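Local coordinates for protein N-acetylglucosamine-specific lectin (Saxidomus purpuratus, PDB 6M5M) that probably binds carbohydrates as a calcium-dependent C-type lectin, and holds N-acetylglucosamine beside a bound calcium ion, at residues B[86-91]-B[150-155]; B[116-121]-B[132-137]; B[125-130]-B[137-142]. All coordinates share one frame; numbering follows the deposited sequence.

Contact 1: B[86-91]-B[150-155]; sequences HYYWIG and PCICEI. With CA (calcium ion), chain F; NAG (2-acetamido-2-deoxy-beta-D-glucopyranose), chain G.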
loop_
_atom_site.group_PDB
_atom_site.type_symbol
_atom_site.label_atom_id
_atom_site.label_comp_id
_atom_site.label_asym_id
_atom_site.label_seq_id
_atom_site.Cartn_x
_atom_site.Cartn_y
_atom_site.Cartn_z
ATOM N N HIS B 86 -10.962 26.162 -5.380
ATOM C CA HIS B 86 -11.155 25.552 -4.037
ATOM C C HIS B 86 -11.324 24.031 -4.096
ATOM O O HIS B 86 -11.551 23.429 -3.041
ATOM C CB HIS B 86 -12.297 26.252 -3.279
ATOM C CG HIS B 86 -13.669 26.029 -3.823
ATOM N ND1 HIS B 86 -14.601 25.204 -3.190
ATOM C CD2 HIS B 86 -14.309 26.568 -4.882
ATOM C CE1 HIS B 86 -15.735 25.237 -3.857
ATOM N NE2 HIS B 86 -15.571 26.031 -4.920
ATOM N N TYR B 87 -11.195 23.389 -5.244
ATOM C CA TYR B 87 -11.077 21.922 -5.283
ATOM C C TYR B 87 -10.306 21.512 -6.532
ATOM O O TYR B 87 -10.513 22.102 -7.592
ATOM C CB TYR B 87 -12.457 21.261 -5.128
ATOM C CG TYR B 87 -13.464 21.611 -6.186
ATOM C CD1 TYR B 87 -13.431 20.996 -7.433
ATOM C CD2 TYR B 87 -14.475 22.528 -5.943
ATOM C CE1 TYR B 87 -14.337 21.335 -8.418
ATOM C CE2 TYR B 87 -15.424 22.836 -6.913
ATOM C CZ TYR B 87 -15.322 22.268 -8.170
ATOM O OH TYR B 87 -16.249 22.534 -9.143
ATOM N N TYR B 88 -9.505 20.456 -6.406
ATOM C CA TYR B 88 -8.843 19.763 -7.541
ATOM C C TYR B 88 -9.168 18.249 -7.531
ATOM O O TYR B 88 -9.005 17.566 -6.469
ATOM C CB TYR B 88 -7.335 20.011 -7.479
ATOM C CG TYR B 88 -6.868 21.449 -7.676
ATOM C CD1 TYR B 88 -7.104 22.432 -6.735
ATOM C CD2 TYR B 88 -6.105 21.800 -8.777
ATOM C CE1 TYR B 88 -6.655 23.746 -6.910
ATOM C CE2 TYR B 88 -5.663 23.101 -8.978
ATOM C CZ TYR B 88 -5.913 24.087 -8.036
ATOM O OH TYR B 88 -5.460 25.370 -8.307
ATOM N N TRP B 89 -9.584 17.717 -8.678
ATOM C CA TRP B 89 -9.942 16.270 -8.805
ATOM C C TRP B 89 -8.727 15.367 -8.574
ATOM O O TRP B 89 -7.654 15.684 -9.094
ATOM C CB TRP B 89 -10.568 16.021 -10.157
ATOM C CG TRP B 89 -11.915 16.635 -10.342
ATOM C CD1 TRP B 89 -12.272 17.478 -11.347
ATOM C CD2 TRP B 89 -13.075 16.509 -9.495
ATOM N NE1 TRP B 89 -13.589 17.810 -11.245
ATOM C CE2 TRP B 89 -14.108 17.269 -10.108
ATOM C CE3 TRP B 89 -13.393 15.788 -8.330
ATOM C CZ2 TRP B 89 -15.409 17.332 -9.631
ATOM C CZ3 TRP B 89 -14.678 15.884 -7.845
ATOM C CH2 TRP B 89 -15.672 16.635 -8.477
ATOM N N ILE B 90 -8.881 14.197 -7.925
ATOM C CA ILE B 90 -7.777 13.204 -7.739
ATOM C C ILE B 90 -8.255 11.816 -8.176
ATOM O O ILE B 90 -9.402 11.746 -8.536
ATOM C CB ILE B 90 -7.124 13.287 -6.358
ATOM C CG1 ILE B 90 -8.078 12.914 -5.231
ATOM C CG2 ILE B 90 -6.567 14.679 -6.061
ATOM C CD1 ILE B 90 -7.446 12.957 -3.878
ATOM N N GLY B 91 -7.378 10.809 -8.233
ATOM C CA GLY B 91 -7.636 9.517 -8.905
ATOM C C GLY B 91 -8.270 8.497 -7.962
ATOM O O GLY B 91 -7.712 7.370 -7.793
ATOM N N PRO B 150 -10.386 21.949 -11.799
ATOM C CA PRO B 150 -9.018 21.637 -12.199
ATOM C C PRO B 150 -8.714 20.272 -11.578
ATOM O O PRO B 150 -9.538 19.780 -10.796
ATOM C CB PRO B 150 -8.238 22.800 -11.560
ATOM C CG PRO B 150 -8.990 23.003 -10.235
ATOM C CD PRO B 150 -10.427 22.929 -10.699
ATOM N N CYS B 151 -7.526 19.763 -11.822
ATOM C CA CYS B 151 -7.169 18.378 -11.463
ATOM C C CYS B 151 -5.663 18.279 -11.263
ATOM O O CYS B 151 -4.937 19.283 -11.589
ATOM C CB CYS B 151 -7.703 17.406 -12.503
ATOM S SG CYS B 151 -6.858 17.445 -14.126
ATOM N N ILE B 152 -5.217 17.150 -10.719
ATOM C CA ILE B 152 -3.776 16.908 -10.528
ATOM C C ILE B 152 -3.423 15.608 -11.236
ATOM O O ILE B 152 -3.937 14.615 -10.850
ATOM C CB ILE B 152 -3.417 16.878 -9.044
ATOM C CG1 ILE B 152 -3.862 18.138 -8.312
ATOM C CG2 ILE B 152 -1.932 16.640 -8.940
ATOM C CD1 ILE B 152 -3.806 18.021 -6.804
ATOM N N CYS B 153 -2.609 15.620 -12.290
ATOM C CA CYS B 153 -2.135 14.376 -12.963
ATOM C C CYS B 153 -0.786 13.991 -12.348
ATOM O O CYS B 153 -0.049 14.896 -11.870
ATOM C CB CYS B 153 -1.929 14.496 -14.478
ATOM S SG CYS B 153 -3.340 15.242 -15.306
ATOM N N GLU B 154 -0.447 12.710 -12.391
ATOM C CA GLU B 154 0.822 12.173 -11.844
ATOM C C GLU B 154 1.425 11.161 -12.825
ATOM O O GLU B 154 0.697 10.279 -13.255
ATOM C CB GLU B 154 0.528 11.563 -10.465
ATOM C CG GLU B 154 1.777 11.040 -9.763
ATOM C CD GLU B 154 1.541 10.120 -8.570
ATOM O OE1 GLU B 154 0.359 9.672 -8.385
ATOM O OE2 GLU B 154 2.558 9.779 -7.879
ATOM N N ILE B 155 2.737 11.242 -13.046
ATOM C CA ILE B 155 3.580 10.212 -13.714
ATOM C C ILE B 155 4.554 9.729 -12.636
ATOM O O ILE B 155 5.305 10.594 -12.108
ATOM C CB ILE B 155 4.310 10.793 -14.960
ATOM C CG1 ILE B 155 3.359 11.485 -15.946
ATOM C CG2 ILE B 155 5.109 9.702 -15.675
ATOM C CD1 ILE B 155 4.051 12.355 -17.003
HETATM CA CA CA F . 1.576 8.949 -5.900
HETATM C C1 NAG G . -18.432 21.498 -1.922
HETATM C C2 NAG G . -17.823 20.298 -2.586
HETATM C C3 NAG G . -18.953 19.364 -2.045
HETATM C C4 NAG G . -18.977 19.441 -0.545
HETATM C C5 NAG G . -19.034 20.863 -0.068
HETATM C C6 NAG G . -19.037 20.985 1.441
HETATM C C7 NAG G . -16.737 19.638 -4.603
HETATM C C8 NAG G . -16.875 19.623 -6.063
HETATM N N2 NAG G . -17.705 20.303 -4.005
HETATM O O1 NAG G . -18.907 22.709 -2.401
HETATM O O3 NAG G . -18.785 18.048 -2.323
HETATM O O4 NAG G . -20.165 18.817 -0.058
HETATM O O5 NAG G . -17.923 21.570 -0.655
HETATM O O6 NAG G . -17.949 20.251 2.009
HETATM O O7 NAG G . -15.809 19.063 -3.987
HETATM O O HOH W 1 3.757 8.362 -5.418
HETATM O O HOH W 2 1.547 7.007 -7.234
#
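A single beta bridge between W89 and C151 joins the two beta sheets of the C-type lectin fold, at its buried centre. Strand 87-90 starts one strand of the sheet that carries the sugar site, strand 150-155 runs through the sheet it forms with strands 38-47 and 62-63, and the two axes approach to 4.2 Å at an angle of 41°. W89 is held through both its backbone N and its backbone O: the N donates to the O of P150 at 3.0 Å, while the O takes the N-H of I152 at 3.3 Å. Only this bridge pairs the two backbones; side chains make the rest of the contact, Y88 and P150 chief among them.

With CG of Y88 anti to its carbonyl carbon (chi1 -65°), the ring lies across the proline at about a right angle, and CG of P150 sits over its face, 3.5 Å from the centroid, as a CH-pi contact. I152 continues the apolar layer, its CG1 beside CB of Y88, and helix 69-79 covers it through I75 and L79. The Y88 hydroxyl bonds to E44, and W89 NE1 to the carbonyl of R47, so both polar ends are satisfied within the core.

At its far end strand 150-155 leads to the first calcium site, where E154 binds the ion with both carboxylate oxygens, OE2 at 2.4 Å and OE1 at a longer 2.9 Å, together with T65, E67 and E71. At the start of strand 87-90, Y87 faces the sugar, its hydroxyl bonded to the carbonyl of N148: methyl C8 of the N-acetyl group rests over the centre of the Y87 ring, 3.6 Å from CE2.

Contact 2: B[116-121]-B[132-137]; sequences PGKPDN and KEVVWQ. With CA (calcium ion), chain H; NAG (2-acetamido-2-deoxy-beta-D-glucopyranose), chain G.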
loop_
_atom_site.group_PDB
_atom_site.type_symbol
_atom_site.label_atom_id
_atom_site.label_comp_id
_atom_site.label_asym_id
_atom_site.label_seq_id
_atom_site.Cartn_x
_atom_site.Cartn_y
_atom_site.Cartn_z
ATOM N N PRO B 116 -12.057 16.895 8.056
ATOM C CA PRO B 116 -13.035 16.763 9.141
ATOM C C PRO B 116 -14.475 16.593 8.611
ATOM O O PRO B 116 -14.952 17.352 7.760
ATOM C CB PRO B 116 -12.747 18.039 9.995
ATOM C CG PRO B 116 -11.253 18.275 9.798
ATOM C CD PRO B 116 -11.145 18.034 8.303
ATOM N N GLY B 117 -15.148 15.533 9.080
ATOM C CA GLY B 117 -16.550 15.224 8.770
ATOM C C GLY B 117 -16.708 14.460 7.470
ATOM O O GLY B 117 -17.846 14.123 7.113
ATOM N N LYS B 118 -15.631 14.326 6.672
ATOM C CA LYS B 118 -15.674 13.527 5.429
ATOM C C LYS B 118 -15.254 12.077 5.671
ATOM O O LYS B 118 -14.463 11.817 6.550
ATOM C CB LYS B 118 -14.717 14.174 4.417
ATOM C CG LYS B 118 -15.005 15.644 4.199
ATOM C CD LYS B 118 -16.344 15.826 3.563
ATOM C CE LYS B 118 -16.661 17.274 3.318
ATOM N NZ LYS B 118 -18.074 17.510 3.020
ATOM N N PRO B 119 -15.689 11.096 4.851
ATOM C CA PRO B 119 -16.506 11.345 3.666
ATOM C C PRO B 119 -17.999 11.507 3.912
ATOM O O PRO B 119 -18.421 11.169 4.991
ATOM C CB PRO B 119 -16.404 10.068 2.845
ATOM C CG PRO B 119 -16.044 9.004 3.834
ATOM C CD PRO B 119 -15.298 9.689 4.959
ATOM N N ASP B 120 -18.728 12.068 2.960
ATOM C CA ASP B 120 -20.187 12.216 3.130
ATOM C C ASP B 120 -20.895 10.920 2.715
ATOM O O ASP B 120 -22.165 10.879 2.849
ATOM C CB ASP B 120 -20.723 13.461 2.431
ATOM C CG ASP B 120 -20.098 14.761 2.917
ATOM O OD1 ASP B 120 -20.423 15.168 4.024
ATOM O OD2 ASP B 120 -19.350 15.425 2.118
ATOM N N ASN B 121 -20.153 9.971 2.134
ATOM C CA ASN B 121 -20.653 8.633 1.710
ATOM C C ASN B 121 -21.717 8.789 0.621
ATOM O O ASN B 121 -22.823 8.254 0.774
ATOM C CB ASN B 121 -21.191 7.849 2.916
ATOM C CG ASN B 121 -20.172 7.731 4.023
ATOM O OD1 ASN B 121 -19.093 7.209 3.823
ATOM N ND2 ASN B 121 -20.493 8.240 5.200
ATOM N N LYS B 132 -14.595 25.708 4.377
ATOM C CA LYS B 132 -14.862 25.756 5.833
ATOM C C LYS B 132 -13.838 24.854 6.530
ATOM O O LYS B 132 -12.625 25.071 6.318
ATOM C CB LYS B 132 -16.346 25.461 6.062
ATOM C CG LYS B 132 -17.245 26.657 5.760
ATOM C CD LYS B 132 -18.693 26.307 5.472
ATOM C CE LYS B 132 -19.307 25.380 6.500
ATOM N NZ LYS B 132 -20.783 25.394 6.385
ATOM N N GLU B 133 -14.291 23.836 7.262
ATOM C CA GLU B 133 -13.415 23.021 8.143
ATOM C C GLU B 133 -12.533 22.033 7.334
ATOM O O GLU B 133 -11.675 21.369 7.961
ATOM C CB GLU B 133 -14.309 22.355 9.198
ATOM C CG GLU B 133 -15.401 21.434 8.613
ATOM C CD GLU B 133 -16.573 22.045 7.835
ATOM O OE1 GLU B 133 -17.150 23.030 8.338
ATOM O OE2 GLU B 133 -16.929 21.517 6.703
ATOM N N VAL B 134 -12.706 21.888 6.015
ATOM C CA VAL B 134 -11.867 20.982 5.164
ATOM C C VAL B 134 -10.766 21.859 4.568
ATOM O O VAL B 134 -11.099 22.730 3.792
ATOM C CB VAL B 134 -12.682 20.248 4.088
ATOM C CG1 VAL B 134 -11.805 19.470 3.137
ATOM C CG2 VAL B 134 -13.708 19.326 4.736
ATOM N N VAL B 135 -9.521 21.683 4.990
ATOM C CA VAL B 135 -8.432 22.669 4.717
ATOM C C VAL B 135 -7.386 22.005 3.827
ATOM O O VAL B 135 -6.338 21.566 4.333
ATOM C CB VAL B 135 -7.848 23.224 6.027
ATOM C CG1 VAL B 135 -6.765 24.259 5.744
ATOM C CG2 VAL B 135 -8.939 23.804 6.932
ATOM N N TRP B 136 -7.762 21.869 2.567
ATOM C CA TRP B 136 -7.005 21.145 1.512
ATOM C C TRP B 136 -6.824 19.679 1.953
ATOM O O TRP B 136 -5.672 19.184 2.140
ATOM C CB TRP B 136 -5.684 21.867 1.206
ATOM C CG TRP B 136 -5.868 23.118 0.411
ATOM C CD1 TRP B 136 -5.472 24.371 0.761
ATOM C CD2 TRP B 136 -6.564 23.247 -0.834
ATOM N NE1 TRP B 136 -5.858 25.265 -0.191
ATOM C CE2 TRP B 136 -6.508 24.610 -1.194
ATOM C CE3 TRP B 136 -7.202 22.360 -1.695
ATOM C CZ2 TRP B 136 -7.074 25.093 -2.361
ATOM C CZ3 TRP B 136 -7.764 22.832 -2.861
ATOM C CH2 TRP B 136 -7.711 24.189 -3.179
ATOM N N GLN B 137 -7.955 18.981 2.032
ATOM C CA GLN B 137 -8.082 17.559 2.437
ATOM C C GLN B 137 -9.144 16.890 1.550
ATOM O O GLN B 137 -9.825 17.558 0.755
ATOM C CB GLN B 137 -8.381 17.477 3.937
ATOM C CG GLN B 137 -7.290 18.119 4.780
ATOM C CD GLN B 137 -7.709 18.372 6.203
ATOM O OE1 GLN B 137 -8.498 19.270 6.491
ATOM N NE2 GLN B 137 -7.179 17.562 7.107
HETATM CA CA CA H . -18.697 15.354 -0.081
HETATM C C1 NAG G . -18.432 21.498 -1.922
HETATM C C2 NAG G . -17.823 20.298 -2.586
HETATM C C3 NAG G . -18.953 19.364 -2.045
HETATM C C4 NAG G . -18.977 19.441 -0.545
HETATM C C5 NAG G . -19.034 20.863 -0.068
HETATM C C6 NAG G . -19.037 20.985 1.441
HETATM C C7 NAG G . -16.737 19.638 -4.603
HETATM C C8 NAG G . -16.875 19.623 -6.063
HETATM N N2 NAG G . -17.705 20.303 -4.005
HETATM O O1 NAG G . -18.907 22.709 -2.401
HETATM O O3 NAG G . -18.785 18.048 -2.323
HETATM O O4 NAG G . -20.165 18.817 -0.058
HETATM O O5 NAG G . -17.923 21.570 -0.655
HETATM O O6 NAG G . -17.949 20.251 2.009
HETATM O O7 NAG G . -15.809 19.063 -3.987
HETATM O O HOH W 3 -17.267 18.076 6.521
HETATM O O HOH W 4 -20.943 16.024 -0.679
#
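P116 meets the turn at 132-137 through its ring: CD lies 3.4 Å from the backbone O of E133 and 3.4 Å from OE1 of Q137, whose side chain crosses the proline at about a right angle. Next to it, methyl CG2 of V134 fills the corner between the O of P116 and the chain of K118, touching K118 CE at 3.9 Å. These are van der Waals contacts between two loops at the surface, and a water lies 2.7 Å from P116 O and could also reach E133 OE2 by a weak, long bond.

The next shell fixes these groups. Q137 OE1 accepts the N-H of V135 on a lone pair at 3.0 Å, which holds the amide against P116, and W136 and Q137 both face L129 in a G1 beta bulge that turns the chain here. K118 bends at chi2 (-65°), bringing its otherwise extended end past V134 to the sugar, where NZ donates to O6 of N-acetylglucosamine at 2.9 Å. The same NZ forms a salt bridge of 2.6 Å to OD2 of D120, on the syn side of the carboxylate.

That oxygen also binds the second calcium at 2.3 Å, in company with N139 and D140. Shared between ammonium and metal, D120 OD2 couples the lysine to the calcium site; the paired charges probably help keep K118 in place for the sugar hydroxyl.

Contact 3: B[125-130]-B[137-142]; sequences CLDYLN and QWNDHV. With CA (calcium ion), chain H; NAG (2-acetamido-2-deoxy-beta-D-glucopyranose), chain G.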
loop_
_atom_site.group_PDB
_atom_site.type_symbol
_atom_site.label_atom_id
_atom_site.label_comp_id
_atom_site.label_asym_id
_atom_site.label_seq_id
_atom_site.Cartn_x
_atom_site.Cartn_y
_atom_site.Cartn_z
ATOM N N CYS B 125 -16.847 10.892 -6.306
ATOM C CA CYS B 125 -15.466 11.066 -6.788
ATOM C C CYS B 125 -14.714 11.995 -5.835
ATOM O O CYS B 125 -15.337 12.903 -5.298
ATOM C CB CYS B 125 -15.515 11.607 -8.209
ATOM S SG CYS B 125 -16.068 10.299 -9.335
ATOM N N LEU B 126 -13.408 11.759 -5.662
ATOM C CA LEU B 126 -12.619 12.494 -4.674
ATOM C C LEU B 126 -11.933 13.683 -5.359
ATOM O O LEU B 126 -11.562 13.590 -6.548
ATOM C CB LEU B 126 -11.590 11.622 -3.966
ATOM C CG LEU B 126 -12.110 10.801 -2.783
ATOM C CD1 LEU B 126 -12.887 9.629 -3.313
ATOM C CD2 LEU B 126 -10.918 10.354 -1.951
ATOM N N ASP B 127 -11.852 14.735 -4.591
ATOM C CA ASP B 127 -10.996 15.921 -4.798
ATOM C C ASP B 127 -10.250 16.240 -3.507
ATOM O O ASP B 127 -10.651 15.745 -2.411
ATOM C CB ASP B 127 -11.812 17.112 -5.304
ATOM C CG ASP B 127 -13.058 17.576 -4.573
ATOM O OD1 ASP B 127 -13.190 17.341 -3.324
ATOM O OD2 ASP B 127 -13.907 18.227 -5.265
ATOM N N TYR B 128 -9.224 17.075 -3.642
ATOM C CA TYR B 128 -8.747 17.965 -2.562
ATOM C C TYR B 128 -9.680 19.162 -2.560
ATOM O O TYR B 128 -9.918 19.714 -3.660
ATOM C CB TYR B 128 -7.277 18.353 -2.743
ATOM C CG TYR B 128 -6.293 17.325 -2.225
ATOM C CD1 TYR B 128 -5.879 16.242 -3.005
ATOM C CD2 TYR B 128 -5.798 17.430 -0.926
ATOM C CE1 TYR B 128 -4.979 15.301 -2.500
ATOM C CE2 TYR B 128 -4.881 16.522 -0.419
ATOM C CZ TYR B 128 -4.528 15.408 -1.188
ATOM O OH TYR B 128 -3.633 14.499 -0.691
ATOM N N LEU B 129 -10.223 19.480 -1.373
ATOM C CA LEU B 129 -11.187 20.577 -1.099
ATOM C C LEU B 129 -10.623 21.552 -0.063
ATOM O O LEU B 129 -9.994 21.111 0.921
ATOM C CB LEU B 129 -12.505 19.947 -0.596
ATOM C CG LEU B 129 -13.617 20.925 -0.239
ATOM C CD1 LEU B 129 -14.195 21.622 -1.448
ATOM C CD2 LEU B 129 -14.719 20.240 0.585
ATOM N N ASN B 130 -10.845 22.849 -0.276
ATOM C CA ASN B 130 -10.629 23.945 0.698
ATOM C C ASN B 130 -11.962 24.669 0.846
ATOM O O ASN B 130 -12.323 25.475 -0.011
ATOM C CB ASN B 130 -9.469 24.839 0.245
ATOM C CG ASN B 130 -9.166 25.956 1.218
ATOM O OD1 ASN B 130 -9.108 25.730 2.427
ATOM N ND2 ASN B 130 -8.977 27.157 0.679
ATOM N N GLN B 137 -7.955 18.981 2.032
ATOM C CA GLN B 137 -8.082 17.559 2.437
ATOM C C GLN B 137 -9.144 16.890 1.550
ATOM O O GLN B 137 -9.825 17.558 0.755
ATOM C CB GLN B 137 -8.381 17.477 3.937
ATOM C CG GLN B 137 -7.290 18.119 4.780
ATOM C CD GLN B 137 -7.709 18.372 6.203
ATOM O OE1 GLN B 137 -8.498 19.270 6.491
ATOM N NE2 GLN B 137 -7.179 17.562 7.107
ATOM N N TRP B 138 -9.274 15.582 1.647
ATOM C CA TRP B 138 -10.085 14.828 0.667
ATOM C C TRP B 138 -11.559 15.043 0.996
ATOM O O TRP B 138 -11.933 15.099 2.202
ATOM C CB TRP B 138 -9.774 13.359 0.620
ATOM C CG TRP B 138 -8.365 12.935 0.363
ATOM C CD1 TRP B 138 -7.284 13.667 -0.049
ATOM C CD2 TRP B 138 -7.909 11.590 0.532
ATOM N NE1 TRP B 138 -6.175 12.860 -0.116
ATOM C CE2 TRP B 138 -6.548 11.567 0.164
ATOM C CE3 TRP B 138 -8.552 10.410 0.927
ATOM C CZ2 TRP B 138 -5.806 10.392 0.245
ATOM C CZ3 TRP B 138 -7.818 9.249 0.985
ATOM C CH2 TRP B 138 -6.474 9.245 0.646
ATOM N N ASN B 139 -12.341 15.119 -0.055
ATOM C CA ASN B 139 -13.824 15.178 0.010
ATOM C C ASN B 139 -14.362 14.311 -1.127
ATOM O O ASN B 139 -13.681 14.221 -2.161
ATOM C CB ASN B 139 -14.256 16.631 -0.143
ATOM C CG ASN B 139 -15.687 16.732 -0.576
ATOM O OD1 ASN B 139 -16.554 16.527 0.261
ATOM N ND2 ASN B 139 -15.909 17.080 -1.843
ATOM N N ASP B 140 -15.580 13.784 -1.013
ATOM C CA ASP B 140 -16.238 13.011 -2.078
ATOM C C ASP B 140 -17.381 13.846 -2.642
ATOM O O ASP B 140 -18.182 14.377 -1.869
ATOM C CB ASP B 140 -16.746 11.653 -1.561
ATOM C CG ASP B 140 -17.568 11.652 -0.278
ATOM O OD1 ASP B 140 -17.519 12.620 0.539
ATOM O OD2 ASP B 140 -18.294 10.676 -0.106
ATOM N N HIS B 141 -17.476 13.943 -3.953
ATOM C CA HIS B 141 -18.559 14.709 -4.600
ATOM C C HIS B 141 -19.469 13.732 -5.318
ATOM O O HIS B 141 -18.955 12.827 -6.020
ATOM C CB HIS B 141 -17.942 15.805 -5.548
ATOM C CG HIS B 141 -18.962 16.769 -6.035
ATOM N ND1 HIS B 141 -19.585 17.688 -5.186
ATOM C CD2 HIS B 141 -19.487 16.992 -7.258
ATOM C CE1 HIS B 141 -20.467 18.402 -5.881
ATOM N NE2 HIS B 141 -20.414 17.982 -7.140
ATOM N N VAL B 142 -20.781 13.955 -5.253
ATOM C CA VAL B 142 -21.773 12.981 -5.804
ATOM C C VAL B 142 -21.730 12.988 -7.333
ATOM O O VAL B 142 -22.003 11.946 -7.973
ATOM C CB VAL B 142 -23.192 13.289 -5.277
ATOM C CG1 VAL B 142 -23.761 14.581 -5.874
ATOM C CG2 VAL B 142 -24.094 12.099 -5.534
HETATM CA CA CA H . -18.697 15.354 -0.081
HETATM C C1 NAG G . -18.432 21.498 -1.922
HETATM C C2 NAG G . -17.823 20.298 -2.586
HETATM C C3 NAG G . -18.953 19.364 -2.045
HETATM C C4 NAG G . -18.977 19.441 -0.545
HETATM C C5 NAG G . -19.034 20.863 -0.068
HETATM C C6 NAG G . -19.037 20.985 1.441
HETATM C C7 NAG G . -16.737 19.638 -4.603
HETATM C C8 NAG G . -16.875 19.623 -6.063
HETATM N N2 NAG G . -17.705 20.303 -4.005
HETATM O O1 NAG G . -18.907 22.709 -2.401
HETATM O O3 NAG G . -18.785 18.048 -2.323
HETATM O O4 NAG G . -20.165 18.817 -0.058
HETATM O O5 NAG G . -17.923 21.570 -0.655
HETATM O O6 NAG G . -17.949 20.251 2.009
HETATM O O7 NAG G . -15.809 19.063 -3.987
HETATM O O HOH W 4 -20.943 16.024 -0.679
#
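The carbohydrate and calcium site of this C-type lectin is built on a beta hairpin, strands 125-130 and 137-141, paired antiparallel from C125 with H141 to L129 with Q137. Each of the hydrogen-bonded pairs C125-H141, D127-N139 and L129-Q137 is closed by two backbone bonds, and their side chains share the face that bears the sugar.

On that face D127 and N139 lie side by side, carboxylate and amide nearly coplanar at 27°. N139 ND2 donates to D127 OD1 at 3.1 Å, which fixes the amide flip so that N139 OD1 points to the second calcium ion, 2.5 Å away. The ion also takes the backbone O of D140 at 2.1 Å and, from the neighbouring loop, D120. N139 ND2 reaches O3 of N-acetylglucosamine as well, and H141 ND1 meets the same hydroxyl at 3.0 Å near its ring plane. H141, with CG anti to the backbone N (chi1 -170°), lays a ring face under methyl C8 of the acetyl group; its NE2 is held by T147. L129 CD2 packs against CB of N139 and borders the sugar at O6.

The face of L126, Y128, W138 and D140 holds an aromatic pair. W138 turns an edge to the face of Y128, planes at 87°, and its NE1 donates to the Y128 hydroxyl at 3.1 Å, an oxygen also bonded to D72; L126 CD2 touches W138 CE3.

The aromatic pair packs toward helix 69-79, while the face of D127, N139 and H141 presents polar atoms to the sugar. Bound through OD1, the amide of N139 is probably polarised by calcium, strengthening its N-H groups as donors to the sugar and to D127.

In the fold
Contacts 1 and 3 are buried, whereas contact 2 lies at the surface, about 15 Å from the centre of the chain to its own centre. Strands 87-95 and 125-131 are neighbours in one sheet, where Y88 N lies 2.9 Å from Y128 O, so contact 1 ties that sheet to the second one and contact 3 extends it to its edge strand. Contacts 2 and 3 share Q137 and the second calcium; contact 1 instead reaches the first calcium. Backbone pairing dominates contact 3, one bridge with apolar filling serves contact 1, and loop packing beside ionic groups marks contact 2. All three touch the same sugar: contact 1 by an aromatic face, contact 2 by an ammonium, contact 3 by an amide, an imidazole and a leucine.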